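PDB 5V8K: p800 reaction center core protein from Heliobacterium modesticaldum, which forms the homodimeric core of a photosynthetic reaction center, carrying bacteriochlorophyll g, related pigments and a [4Fe-4S] cluster. Local coordinates for residues M35-L40 with M85-A90; L70-L75 with S241-P246; Y309-Q314 with W408-G413. All coordinates share one frame; numbering follows the deposited sequence.

In the fold
From the N terminus, helix 18-39 supplies the first half of contact 1, and the chain passes through the loop holding 70-75 before helix 77-97 comes back to close it. Contact 2 opens inside that excursion and closes only at 241-246, so the two cross rather than nest. They also touch, with Leu40 O 3.8 Å from Leu75 CD2. Contact 1 thus joins two helices beside a pigment, while contact 2 joins interhelical loops. Contact 3 follows in series, linking the start of helix 311-344 to the short helix 407-411 on the other side of the chain's centre, its own centre about 53 Å from that of contact 1.

Contact 1: M35-L40 with M85-A90; sequences MVSFIL and MHLLAA. With GBF (Bacteriochlorophyll g), chain J.
Val36 and His86 meet over a bacteriochlorophyll g, and the metal bond of that pigment dominates the contact. His86 NE2 lies 2.4 Å from the central magnesium and is its protein ligand. Over one face of the imidazole sits Val36 CG1, 4.0 Å from the ring centroid and only 12° off the normal, a CH-pi contact that covers that face of the ligating ring. The other methyl of the same valine serves the pigment directly: Val36 CG2 comes within 3.4 Å of the macrocycle carbon C2D. This division follows from chi1 of 173°, which sets CG1 anti to the backbone N and leaves CG2 beside that N, so the two methyls point to different partners. Ala89, one turn along from His86, adds its CB 3.7 Å from the pigment methyl CMC.

In the second shell, His86 ND1 is hydrogen-bonded to Val82 O, which fixes the rotation of the imidazole and keeps NE2 aimed at the metal. Ser37 brings the two helices close, its CB 3.6 Å from Leu87 N, while its OG bonds back to Ala34 O within its own helix. The axes of these short helical segments come within 8.0 Å and run roughly antiparallel, at 143°. A histidine on a membrane helix acting as axial ligand to a chlorophyll magnesium is the classic pigment site of type I reaction centers and their antennas.

Contact 2: L70-L75 with S241-P246; sequences LDAVAL and SQYAGP. Unlike the reference sequence in segment 70-75: Val73 (reference Thr). With LMT (dodecyl-beta-D-maltoside), chain B; LMT (dodecyl-beta-D-maltoside), chain C.
The Tyr243 ring lies between two very different neighbours, with the backbone of Ala72 on one face and Gln242 on the other. The setting is a type I beta turn, Ser241 to Ala244, facing an Asx turn at Asp71. Ala72 N stands 3.5 Å above the ring plane, displaced toward the rim, and Ala72 CB adds a CH-pi contact 4.2 Å from the centroid. Gln242 CG covers the opposite face, over its centre. At the edge, Val73 CG2 lies in the ring plane, although its exact place in the model is doubtful; Val73, which replaces a threonine of the reference sequence, also brings its backbone N to 3.4 Å from Tyr243 CD1.

Tyr243 takes the third position of its turn, and in the other Asp71 OD1 accepts from Val73 N, though OD1 itself is less surely placed. Tyr66 of helix 58-67 touches Tyr243 as well, and Leu65 and Tyr66 touch Ala72, so the paired loops rest on that helix.

Detergent also meets the 70-75 loop. Asp71 has CG anti to its N (chi1 -176°), which carries the carboxylate to a maltoside head group, where OD2 accepts from two sugar hydroxyls. On the backbone side, water joins the loops: one molecule donates both to Ala72 O at 2.7 Å and to Tyr243 O at 3.0 Å.

Contact 3: Y309-Q314 with W408-G413; sequences YDHEFQ and WTTKVG
His311 and Thr410 meet through a single polar pair, the imidazole presenting its edge to the threonine hydroxyl. The pair joins two helix ends, a capped helix start meeting a helix that ends in a Schellman motif. His311 NE2 and Thr410 OG1 are 2.7 Å apart, a hydrogen bond in which either could be the donor; the bond is short, but bent at 141°. The two side chains approach obliquely, with OG1 near the plane of the ring and Thr410 CB behind it, 3.4 Å from His311 NE2.

Asp310 is the N-cap of helix 311-344: its OD1 accepts from Phe313 N at 3.0 Å, well above the carboxylate plane, and more weakly from Glu312 N. In the Schellman motif that closes helix 407-411, Gly413 takes a positive phi that calls for glycine.

The ring's rotation is fixed from its other side, where ND1 bonds to Gln314 OE1. With chi1 at -63°, CG lies anti to the carbonyl carbon, and His311 ND1 can reach forward along its own first turn to Gln314. The amide of Gln314 is itself held, because its NE2 bonds to both Phe401 O and Val405 O. Gripped at both nitrogens, the imidazole bridges the helix start and its neighbour. Cutting the side chain back to an alanine is likely to leave the Thr410 hydroxyl and the Gln314 carbonyl without their shared mate and open a gap beside Pro407, which the ring also touches.

Two residues before Thr410, Trp408 reaches the other chain, its NE1 bonding to Asp547 of the second subunit. The bond on the histidine's other nitrogen is nearly straight: His311 ND1 donates to Gln314 OE1 over 2.9 Å at 176°, and the acceptor lies almost in the ring plane.

Contact 1: M35-L40 with M85-A90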
loop_
_atom_site.group_PDB
_atom_site.type_symbol
_atom_site.label_atom_id
_atom_site.label_comp_id
_atom_site.label_asym_id
_atom_site.label_seq_id
_atom_site.Cartn_x
_atom_site.Cartn_y
_atom_site.Cartn_z
ATOM N N MET A 35 7.565 32.996 6.443
ATOM C CA MET A 35 8.018 31.949 5.538
ATOM C C MET A 35 8.907 32.521 4.449
ATOM O O MET A 35 9.914 31.910 4.090
ATOM C CB MET A 35 6.826 31.230 4.918
ATOM C CG MET A 35 7.205 30.120 3.914
ATOM S SD MET A 35 5.745 29.143 3.581
ATOM C CE MET A 35 6.085 28.456 1.920
ATOM N N VAL A 36 8.528 33.676 3.899
ATOM C CA VAL A 36 9.349 34.352 2.899
ATOM C C VAL A 36 10.734 34.661 3.460
ATOM O O VAL A 36 11.746 34.437 2.793
ATOM C CB VAL A 36 8.646 35.632 2.405
ATOM C CG1 VAL A 36 9.536 36.428 1.505
ATOM C CG2 VAL A 36 7.430 35.262 1.612
ATOM N N SER A 37 10.801 35.196 4.689
ATOM C CA SER A 37 12.098 35.555 5.258
ATOM C C SER A 37 12.933 34.316 5.539
ATOM O O SER A 37 14.138 34.311 5.275
ATOM C CB SER A 37 11.937 36.384 6.538
ATOM O OG SER A 37 11.651 35.575 7.671
ATOM N N PHE A 38 12.297 33.235 6.019
ATOM C CA PHE A 38 13.038 32.019 6.335
ATOM C C PHE A 38 13.640 31.400 5.072
ATOM O O PHE A 38 14.830 31.052 5.033
ATOM C CB PHE A 38 12.117 31.021 7.038
ATOM C CG PHE A 38 12.723 29.665 7.225
ATOM C CD1 PHE A 38 13.662 29.455 8.203
ATOM C CD2 PHE A 38 12.364 28.613 6.420
ATOM C CE1 PHE A 38 14.220 28.233 8.392
ATOM C CE2 PHE A 38 12.938 27.358 6.602
ATOM C CZ PHE A 38 13.873 27.178 7.585
ATOM N N ILE A 39 12.830 31.284 4.013
ATOM C CA ILE A 39 13.203 30.463 2.867
ATOM C C ILE A 39 14.163 31.172 1.917
ATOM O O ILE A 39 14.801 30.508 1.095
ATOM C CB ILE A 39 11.909 29.960 2.172
ATOM C CG1 ILE A 39 12.212 28.769 1.311
ATOM C CG2 ILE A 39 11.218 31.019 1.313
ATOM C CD1 ILE A 39 12.723 27.517 2.118
ATOM N N LEU A 40 14.329 32.493 2.024
ATOM C CA LEU A 40 15.406 33.181 1.303
ATOM C C LEU A 40 16.779 33.004 1.948
ATOM O O LEU A 40 17.793 33.311 1.306
ATOM C CB LEU A 40 15.096 34.692 1.173
ATOM C CG LEU A 40 13.861 35.001 0.290
ATOM C CD1 LEU A 40 13.542 36.486 0.303
ATOM C CD2 LEU A 40 14.068 34.529 -1.138
ATOM N N MET A 85 13.536 42.442 5.807
ATOM C CA MET A 85 12.347 43.276 5.904
ATOM C C MET A 85 11.088 42.446 6.123
ATOM O O MET A 85 10.174 42.890 6.818
ATOM C CB MET A 85 12.215 44.144 4.653
ATOM C CG MET A 85 13.392 45.099 4.446
ATOM S SD MET A 85 13.197 46.591 5.400
ATOM C CE MET A 85 13.587 46.138 7.062
ATOM N N HIS A 86 11.003 41.257 5.527
ATOM C CA HIS A 86 9.825 40.428 5.763
ATOM C C HIS A 86 9.814 39.855 7.163
ATOM O O HIS A 86 8.732 39.614 7.718
ATOM C CB HIS A 86 9.734 39.302 4.737
ATOM C CG HIS A 86 9.260 39.785 3.422
ATOM N ND1 HIS A 86 10.091 40.403 2.510
ATOM C CD2 HIS A 86 8.020 39.843 2.904
ATOM C CE1 HIS A 86 9.383 40.762 1.459
ATOM N NE2 HIS A 86 8.127 40.435 1.674
ATOM N N LEU A 87 10.995 39.603 7.729
ATOM C CA LEU A 87 11.078 39.177 9.116
ATOM C C LEU A 87 10.603 40.288 10.042
ATOM O O LEU A 87 9.830 40.044 10.975
ATOM C CB LEU A 87 12.504 38.771 9.470
ATOM C CG LEU A 87 12.685 38.307 10.914
ATOM C CD1 LEU A 87 11.895 37.052 11.213
ATOM C CD2 LEU A 87 14.128 38.043 11.173
ATOM N N LEU A 88 11.082 41.516 9.809
ATOM C CA LEU A 88 10.591 42.665 10.553
ATOM C C LEU A 88 9.072 42.722 10.515
ATOM O O LEU A 88 8.417 42.861 11.554
ATOM C CB LEU A 88 11.186 43.964 9.980
ATOM C CG LEU A 88 10.752 45.235 10.724
ATOM C CD1 LEU A 88 11.152 45.146 12.173
ATOM C CD2 LEU A 88 11.341 46.516 10.118
ATOM N N ALA A 89 8.497 42.610 9.308
ATOM C CA ALA A 89 7.042 42.611 9.150
ATOM C C ALA A 89 6.396 41.480 9.944
ATOM O O ALA A 89 5.384 41.684 10.619
ATOM C CB ALA A 89 6.690 42.495 7.667
ATOM N N ALA A 90 6.991 40.289 9.906
ATOM C CA ALA A 90 6.433 39.166 10.654
ATOM C C ALA A 90 6.410 39.453 12.153
ATOM O O ALA A 90 5.417 39.160 12.836
ATOM C CB ALA A 90 7.230 37.893 10.375
HETATM MG MG GBF J . 6.330 41.097 0.146
HETATM C CHA GBF J . 7.297 38.780 -2.302
HETATM C CHB GBF J . 7.877 43.492 -1.571
HETATM C CHC GBF J . 4.894 43.257 2.391
HETATM C CHD GBF J . 4.267 38.487 1.509
HETATM N NA GBF J . 7.491 41.108 -1.450
HETATM C C1A GBF J . 7.833 40.184 -2.356
HETATM C C2A GBF J . 8.489 40.651 -3.625
HETATM C C3A GBF J . 8.977 42.010 -3.147
HETATM C C4A GBF J . 8.045 42.217 -1.982
HETATM C CMA GBF J . 10.448 42.030 -2.681
HETATM C CAA GBF J . 7.669 40.765 -4.916
HETATM C CBA GBF J . 6.383 41.547 -4.737
HETATM C CGA GBF J . 5.306 40.756 -4.052
HETATM O O1A GBF J . 4.985 39.637 -4.428
HETATM O O2A GBF J . 4.358 41.520 -3.292
HETATM N NB GBF J . 6.320 43.128 0.315
HETATM C C1B GBF J . 7.065 43.964 -0.431
HETATM C C2B GBF J . 6.816 45.267 -0.039
HETATM C C3B GBF J . 5.992 45.198 1.073
HETATM C C4B GBF J . 5.755 43.818 1.312
HETATM C CMB GBF J . 7.350 46.519 -0.689
HETATM C CAB GBF J . 5.541 46.441 1.744
HETATM C CBB GBF J . 4.885 46.591 2.862
HETATM N NC GBF J . 4.889 40.906 1.591
HETATM C C1C GBF J . 4.486 41.846 2.440
HETATM C C2C GBF J . 3.559 41.649 3.583
HETATM C C3C GBF J . 3.449 40.237 3.187
HETATM C C4C GBF J . 4.197 39.851 2.073
HETATM C CMC GBF J . 4.297 41.875 4.902
HETATM C CAC GBF J . 2.612 39.248 3.924
HETATM C CBC GBF J . 1.763 39.609 5.130
HETATM N ND GBF J . 5.830 39.174 -0.195
HETATM C C1D GBF J . 5.081 38.202 0.316
HETATM C C2D GBF J . 5.047 36.726 -0.338
HETATM C C3D GBF J . 5.946 37.162 -1.313
HETATM C C4D GBF J . 6.401 38.507 -1.260
HETATM C CMD GBF J . 4.340 35.440 -0.062
HETATM C CAD GBF J . 6.634 36.538 -2.470
HETATM O OBD GBF J . 6.583 35.397 -3.017
HETATM C CBD GBF J . 7.594 37.541 -3.065
HETATM C CGD GBF J . 9.006 37.061 -3.025
HETATM O O1D GBF J . 9.593 36.604 -2.059
HETATM O O2D GBF J . 9.764 37.121 -4.220
HETATM C CED GBF J . 11.034 36.501 -4.045
HETATM C C1 GBF J . 3.515 40.857 -2.370
HETATM C C2 GBF J . 3.124 41.795 -1.245
HETATM C C3 GBF J . 2.270 42.798 -1.443
HETATM C C4 GBF J . 1.708 42.980 -2.808
HETATM C C5 GBF J . 1.910 43.738 -0.310
HETATM C C6 GBF J . 2.198 45.192 -0.682
HETATM C C7 GBF J . 1.930 46.109 0.500
HETATM C C8 GBF J . 1.297 47.293 0.378
HETATM C C9 GBF J . 1.049 48.165 1.591
HETATM C C10 GBF J . 0.795 47.785 -0.945
#

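Contact 2: L70-L75 with S241-P246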
loop_
_atom_site.group_PDB
_atom_site.type_symbol
_atom_site.label_atom_id
_atom_site.label_comp_id
_atom_site.label_asym_id
_atom_site.label_seq_id
_atom_site.Cartn_x
_atom_site.Cartn_y
_atom_site.Cartn_z
ATOM N N LEU A 70 16.121 41.473 -9.577
ATOM C CA LEU A 70 17.066 41.587 -8.486
ATOM C C LEU A 70 18.195 40.573 -8.655
ATOM O O LEU A 70 18.110 39.640 -9.445
ATOM C CB LEU A 70 16.331 41.389 -7.153
ATOM C CG LEU A 70 15.188 42.392 -6.919
ATOM C CD1 LEU A 70 14.426 42.126 -5.619
ATOM C CD2 LEU A 70 15.701 43.843 -6.945
ATOM N N ASP A 71 19.274 40.772 -7.903
ATOM C CA ASP A 71 20.373 39.817 -7.859
ATOM C C ASP A 71 19.864 38.556 -7.190
ATOM O O ASP A 71 19.614 38.553 -5.983
ATOM C CB ASP A 71 21.553 40.426 -7.089
ATOM C CG ASP A 71 22.795 39.533 -7.067
ATOM O OD1 ASP A 71 22.690 38.339 -7.363
ATOM O OD2 ASP A 71 23.886 40.012 -6.717
ATOM N N ALA A 72 19.665 37.492 -7.971
ATOM C CA ALA A 72 19.115 36.251 -7.435
ATOM C C ALA A 72 20.196 35.244 -7.092
ATOM O O ALA A 72 19.913 34.051 -7.031
ATOM C CB ALA A 72 18.115 35.641 -8.407
ATOM N N VAL A 73 21.428 35.705 -6.869
ATOM C CA VAL A 73 22.451 34.852 -6.277
ATOM C C VAL A 73 22.038 34.464 -4.864
ATOM O O VAL A 73 21.468 35.272 -4.120
ATOM C CB VAL A 73 23.818 35.562 -6.246
ATOM C CG1 VAL A 73 24.875 34.596 -5.710
ATOM C CG2 VAL A 73 24.218 36.052 -7.561
ATOM N N ALA A 74 22.340 33.223 -4.481
ATOM C CA ALA A 74 22.075 32.791 -3.123
ATOM C C ALA A 74 22.657 33.773 -2.122
ATOM O O ALA A 74 23.824 34.179 -2.223
ATOM C CB ALA A 74 22.664 31.414 -2.880
ATOM N N LEU A 75 21.818 34.187 -1.176
ATOM C CA LEU A 75 22.214 35.049 -0.071
ATOM C C LEU A 75 22.787 36.378 -0.559
ATOM O O LEU A 75 23.647 36.963 0.093
ATOM C CB LEU A 75 23.216 34.328 0.850
ATOM C CG LEU A 75 22.707 33.014 1.475
ATOM C CD1 LEU A 75 23.820 32.378 2.306
ATOM C CD2 LEU A 75 21.481 33.255 2.358
ATOM N N SER A 241 19.885 30.345 -15.730
ATOM C CA SER A 241 20.507 31.660 -15.745
ATOM C C SER A 241 21.871 31.602 -15.062
ATOM O O SER A 241 22.285 30.571 -14.535
ATOM C CB SER A 241 19.623 32.676 -15.043
ATOM O OG SER A 241 19.619 32.392 -13.655
ATOM N N GLN A 242 22.547 32.755 -15.038
ATOM C CA GLN A 242 23.841 32.930 -14.373
ATOM C C GLN A 242 23.756 32.726 -12.871
ATOM O O GLN A 242 24.783 32.474 -12.237
ATOM C CB GLN A 242 24.405 34.349 -14.636
ATOM C CG GLN A 242 23.429 35.492 -14.165
ATOM C CD GLN A 242 23.878 36.918 -14.503
ATOM O OE1 GLN A 242 23.180 37.635 -15.228
ATOM N NE2 GLN A 242 25.002 37.347 -13.949
ATOM N N TYR A 243 22.581 32.933 -12.287
ATOM C CA TYR A 243 22.371 32.732 -10.864
ATOM C C TYR A 243 22.188 31.272 -10.474
ATOM O O TYR A 243 22.262 30.952 -9.289
ATOM C CB TYR A 243 21.145 33.529 -10.411
ATOM C CG TYR A 243 21.192 34.985 -10.810
ATOM C CD1 TYR A 243 22.036 35.877 -10.161
ATOM C CD2 TYR A 243 20.392 35.467 -11.829
ATOM C CE1 TYR A 243 22.102 37.203 -10.540
ATOM C CE2 TYR A 243 20.444 36.786 -12.199
ATOM C CZ TYR A 243 21.296 37.641 -11.549
ATOM O OH TYR A 243 21.353 38.952 -11.908
ATOM N N ALA A 244 21.910 30.379 -11.420
ATOM C CA ALA A 244 21.567 29.000 -11.073
ATOM C C ALA A 244 22.816 28.234 -10.668
ATOM O O ALA A 244 23.832 28.283 -11.353
ATOM C CB ALA A 244 20.879 28.290 -12.245
ATOM N N GLY A 245 22.732 27.494 -9.580
ATOM C CA GLY A 245 23.829 26.651 -9.185
ATOM C C GLY A 245 24.069 25.565 -10.205
ATOM O O GLY A 245 23.199 25.233 -11.026
ATOM N N PRO A 246 25.262 24.980 -10.170
ATOM C CA PRO A 246 25.604 24.025 -11.226
ATOM C C PRO A 246 24.641 22.839 -11.316
ATOM O O PRO A 246 24.275 22.462 -12.433
ATOM C CB PRO A 246 27.016 23.587 -10.871
ATOM C CG PRO A 246 27.493 24.563 -9.863
ATOM C CD PRO A 246 26.335 25.136 -9.180
HETATM C C1B LMT B . 26.618 41.228 -5.160
HETATM C C2B LMT B . 25.855 42.486 -5.445
HETATM C C3B LMT B . 26.790 43.675 -5.515
HETATM C C4B LMT B . 27.525 43.758 -4.208
HETATM C C5B LMT B . 28.278 42.467 -4.009
HETATM C C6B LMT B . 29.085 42.460 -2.735
HETATM O O1B LMT B . 27.450 40.941 -6.243
HETATM O O2B LMT B . 25.166 42.323 -6.662
HETATM O O3B LMT B . 26.042 44.855 -5.675
HETATM O "O4'" LMT B . 28.438 44.828 -4.277
HETATM O O5B LMT B . 27.363 41.379 -3.990
HETATM O O6B LMT B . 28.358 43.024 -1.665
HETATM C "C1'" LMT B . 28.997 37.512 -7.873
HETATM C "C2'" LMT B . 27.667 37.340 -7.204
HETATM C "C3'" LMT B . 26.977 38.669 -6.990
HETATM C "C4'" LMT B . 27.894 39.607 -6.215
HETATM C "C5'" LMT B . 29.305 39.581 -6.748
HETATM C "C6'" LMT B . 30.197 40.017 -5.604
HETATM O "O1'" LMT B . 29.641 36.279 -7.859
HETATM O "O2'" LMT B . 26.963 36.535 -8.092
HETATM O "O3'" LMT B . 25.817 38.497 -6.212
HETATM O "O5'" LMT B . 29.777 38.296 -7.066
HETATM O "O6'" LMT B . 30.715 41.242 -5.988
HETATM C C1 LMT B . 30.674 36.232 -8.786
HETATM C C2 LMT B . 31.651 35.244 -8.240
HETATM C C3 LMT B . 32.653 34.856 -9.288
HETATM C C4 LMT B . 32.889 33.395 -9.113
HETATM C C5 LMT B . 34.276 33.050 -8.679
HETATM C C6 LMT B . 35.185 33.006 -9.873
HETATM C C7 LMT B . 35.918 34.326 -9.973
HETATM C C8 LMT B . 37.411 34.078 -10.064
HETATM C C9 LMT B . 38.046 34.962 -11.118
HETATM C C10 LMT B . 39.528 34.654 -11.184
HETATM C C11 LMT B . 40.288 35.856 -11.717
HETATM C C12 LMT B . 39.597 36.446 -12.927
HETATM C C1B LMT C . 29.603 36.948 -3.737
HETATM C C2B LMT C . 30.118 38.004 -2.779
HETATM C C3B LMT C . 29.452 37.842 -1.437
HETATM C C4B LMT C . 27.956 37.808 -1.571
HETATM C C5B LMT C . 27.563 36.769 -2.587
HETATM C C6B LMT C . 26.067 36.778 -2.800
HETATM O O1B LMT C . 29.950 35.699 -3.247
HETATM O O2B LMT C . 31.489 37.810 -2.579
HETATM O O3B LMT C . 29.764 38.960 -0.653
HETATM O "O4'" LMT C . 27.436 37.447 -0.316
HETATM O O5B LMT C . 28.214 37.045 -3.798
HETATM O O6B LMT C . 25.689 37.947 -3.489
HETATM C "C1'" LMT C . 32.080 32.532 -4.513
HETATM C "C2'" LMT C . 32.912 33.760 -4.287
HETATM C "C3'" LMT C . 32.115 34.751 -3.492
HETATM C "C4'" LMT C . 30.770 35.011 -4.137
HETATM C "C5'" LMT C . 30.088 33.687 -4.419
HETATM C "C6'" LMT C . 28.805 33.855 -5.191
HETATM O "O1'" LMT C . 32.758 31.767 -5.439
HETATM O "O2'" LMT C . 34.027 33.403 -3.519
HETATM O "O3'" LMT C . 32.890 35.907 -3.511
HETATM O "O5'" LMT C . 30.928 32.899 -5.191
HETATM O "O6'" LMT C . 28.108 32.639 -5.140
HETATM C C1 LMT C . 32.471 30.429 -5.258
HETATM C C2 LMT C . 33.785 29.737 -5.287
HETATM C C3 LMT C . 33.912 29.040 -6.599
HETATM C C4 LMT C . 34.517 29.947 -7.629
HETATM C C5 LMT C . 35.895 29.421 -7.955
HETATM C C6 LMT C . 36.617 30.291 -8.984
HETATM C C7 LMT C . 36.546 29.700 -10.389
HETATM C C8 LMT C . 37.043 28.263 -10.417
HETATM C C9 LMT C . 36.675 27.572 -11.729
HETATM C C10 LMT C . 36.185 26.150 -11.478
HETATM C C11 LMT C . 35.986 25.397 -12.788
HETATM C C12 LMT C . 36.062 23.899 -12.587
HETATM O O HOH W 1 20.197 31.356 -7.098
HETATM O O HOH W 2 23.579 31.348 -6.200
#

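Contact 3: Y309-Q314 with W408-G413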
loop_
_atom_site.group_PDB
_atom_site.type_symbol
_atom_site.label_atom_id
_atom_site.label_comp_id
_atom_site.label_asym_id
_atom_site.label_seq_id
_atom_site.Cartn_x
_atom_site.Cartn_y
_atom_site.Cartn_z
ATOM N N TYR A 309 -33.717 15.402 2.668
ATOM C CA TYR A 309 -34.643 14.402 3.179
ATOM C C TYR A 309 -35.277 13.551 2.092
ATOM O O TYR A 309 -36.043 12.641 2.420
ATOM C CB TYR A 309 -35.767 15.069 4.000
ATOM C CG TYR A 309 -35.285 15.592 5.333
ATOM C CD1 TYR A 309 -35.239 14.768 6.445
ATOM C CD2 TYR A 309 -34.871 16.913 5.479
ATOM C CE1 TYR A 309 -34.793 15.241 7.677
ATOM C CE2 TYR A 309 -34.428 17.397 6.701
ATOM C CZ TYR A 309 -34.384 16.553 7.794
ATOM O OH TYR A 309 -33.944 17.025 9.011
ATOM N N ASP A 310 -35.012 13.812 0.819
ATOM C CA ASP A 310 -35.755 13.163 -0.253
ATOM C C ASP A 310 -34.924 12.020 -0.830
ATOM O O ASP A 310 -33.964 12.257 -1.561
ATOM C CB ASP A 310 -36.133 14.198 -1.305
ATOM C CG ASP A 310 -36.709 13.583 -2.556
ATOM O OD1 ASP A 310 -36.689 12.347 -2.695
ATOM O OD2 ASP A 310 -37.174 14.350 -3.420
ATOM N N HIS A 311 -35.322 10.780 -0.522
ATOM C CA HIS A 311 -34.510 9.621 -0.889
ATOM C C HIS A 311 -34.490 9.378 -2.386
ATOM O O HIS A 311 -33.491 8.866 -2.908
ATOM C CB HIS A 311 -34.997 8.358 -0.202
ATOM C CG HIS A 311 -34.895 8.396 1.290
ATOM N ND1 HIS A 311 -33.903 9.080 1.960
ATOM C CD2 HIS A 311 -35.657 7.809 2.241
ATOM C CE1 HIS A 311 -34.080 8.931 3.264
ATOM N NE2 HIS A 311 -35.131 8.157 3.456
ATOM N N GLU A 312 -35.533 9.758 -3.111
ATOM C CA GLU A 312 -35.460 9.573 -4.552
ATOM C C GLU A 312 -34.502 10.587 -5.185
ATOM O O GLU A 312 -33.754 10.240 -6.095
ATOM C CB GLU A 312 -36.848 9.644 -5.170
ATOM C CG GLU A 312 -37.137 8.483 -6.174
ATOM C CD GLU A 312 -37.108 7.031 -5.554
ATOM O OE1 GLU A 312 -37.133 6.882 -4.297
ATOM O OE2 GLU A 312 -37.069 6.034 -6.339
ATOM N N PHE A 313 -34.497 11.838 -4.714
ATOM C CA PHE A 313 -33.505 12.783 -5.206
ATOM C C PHE A 313 -32.086 12.300 -4.905
ATOM O O PHE A 313 -31.220 12.340 -5.774
ATOM C CB PHE A 313 -33.715 14.179 -4.606
ATOM C CG PHE A 313 -32.580 15.101 -4.901
ATOM C CD1 PHE A 313 -31.473 15.123 -4.065
ATOM C CD2 PHE A 313 -32.580 15.898 -6.034
ATOM C CE1 PHE A 313 -30.375 15.940 -4.337
ATOM C CE2 PHE A 313 -31.490 16.726 -6.321
ATOM C CZ PHE A 313 -30.389 16.749 -5.460
ATOM N N GLN A 314 -31.852 11.791 -3.700
ATOM C CA GLN A 314 -30.528 11.341 -3.301
ATOM C C GLN A 314 -29.989 10.242 -4.211
ATOM O O GLN A 314 -28.803 10.257 -4.599
ATOM C CB GLN A 314 -30.592 10.864 -1.858
ATOM C CG GLN A 314 -30.768 11.990 -0.878
ATOM C CD GLN A 314 -31.061 11.484 0.508
ATOM O OE1 GLN A 314 -31.757 10.463 0.688
ATOM N NE2 GLN A 314 -30.541 12.186 1.501
ATOM N N TRP A 408 -30.066 4.623 3.453
ATOM C CA TRP A 408 -29.526 3.615 4.359
ATOM C C TRP A 408 -30.066 3.789 5.781
ATOM O O TRP A 408 -30.503 2.812 6.402
ATOM C CB TRP A 408 -27.993 3.659 4.315
ATOM C CG TRP A 408 -27.352 2.590 5.091
ATOM C CD1 TRP A 408 -26.978 1.341 4.644
ATOM C CD2 TRP A 408 -27.009 2.647 6.473
ATOM N NE1 TRP A 408 -26.422 0.621 5.683
ATOM C CE2 TRP A 408 -26.428 1.403 6.811
ATOM C CE3 TRP A 408 -27.147 3.632 7.473
ATOM C CZ2 TRP A 408 -26.008 1.110 8.100
ATOM C CZ3 TRP A 408 -26.719 3.342 8.759
ATOM C CH2 TRP A 408 -26.169 2.088 9.066
ATOM N N THR A 409 -30.092 5.030 6.306
ATOM C CA THR A 409 -30.598 5.240 7.669
ATOM C C THR A 409 -32.075 4.887 7.757
ATOM O O THR A 409 -32.549 4.375 8.779
ATOM C CB THR A 409 -30.389 6.692 8.151
ATOM O OG1 THR A 409 -31.118 7.618 7.325
ATOM C CG2 THR A 409 -28.927 7.086 8.169
ATOM N N THR A 410 -32.828 5.168 6.706
ATOM C CA THR A 410 -34.214 4.728 6.667
ATOM C C THR A 410 -34.324 3.206 6.560
ATOM O O THR A 410 -35.116 2.581 7.276
ATOM C CB THR A 410 -34.925 5.427 5.515
ATOM O OG1 THR A 410 -35.038 6.822 5.833
ATOM C CG2 THR A 410 -36.309 4.862 5.289
ATOM N N LYS A 411 -33.543 2.586 5.678
ATOM C CA LYS A 411 -33.550 1.130 5.563
ATOM C C LYS A 411 -33.345 0.441 6.912
ATOM O O LYS A 411 -33.996 -0.566 7.205
ATOM C CB LYS A 411 -32.466 0.674 4.589
ATOM C CG LYS A 411 -32.424 -0.825 4.418
ATOM C CD LYS A 411 -31.256 -1.296 3.553
ATOM C CE LYS A 411 -31.298 -2.816 3.395
ATOM N NZ LYS A 411 -32.702 -3.355 3.311
ATOM N N VAL A 412 -32.394 0.924 7.723
ATOM C CA VAL A 412 -32.081 0.256 8.987
ATOM C C VAL A 412 -32.891 0.776 10.159
ATOM O O VAL A 412 -32.625 0.379 11.298
ATOM C CB VAL A 412 -30.586 0.376 9.362
ATOM C CG1 VAL A 412 -29.720 -0.027 8.204
ATOM C CG2 VAL A 412 -30.224 1.783 9.838
ATOM N N GLY A 413 -33.838 1.673 9.940
ATOM C CA GLY A 413 -34.721 2.110 11.008
ATOM C C GLY A 413 -34.243 3.266 11.868
ATOM O O GLY A 413 -34.835 3.502 12.928
#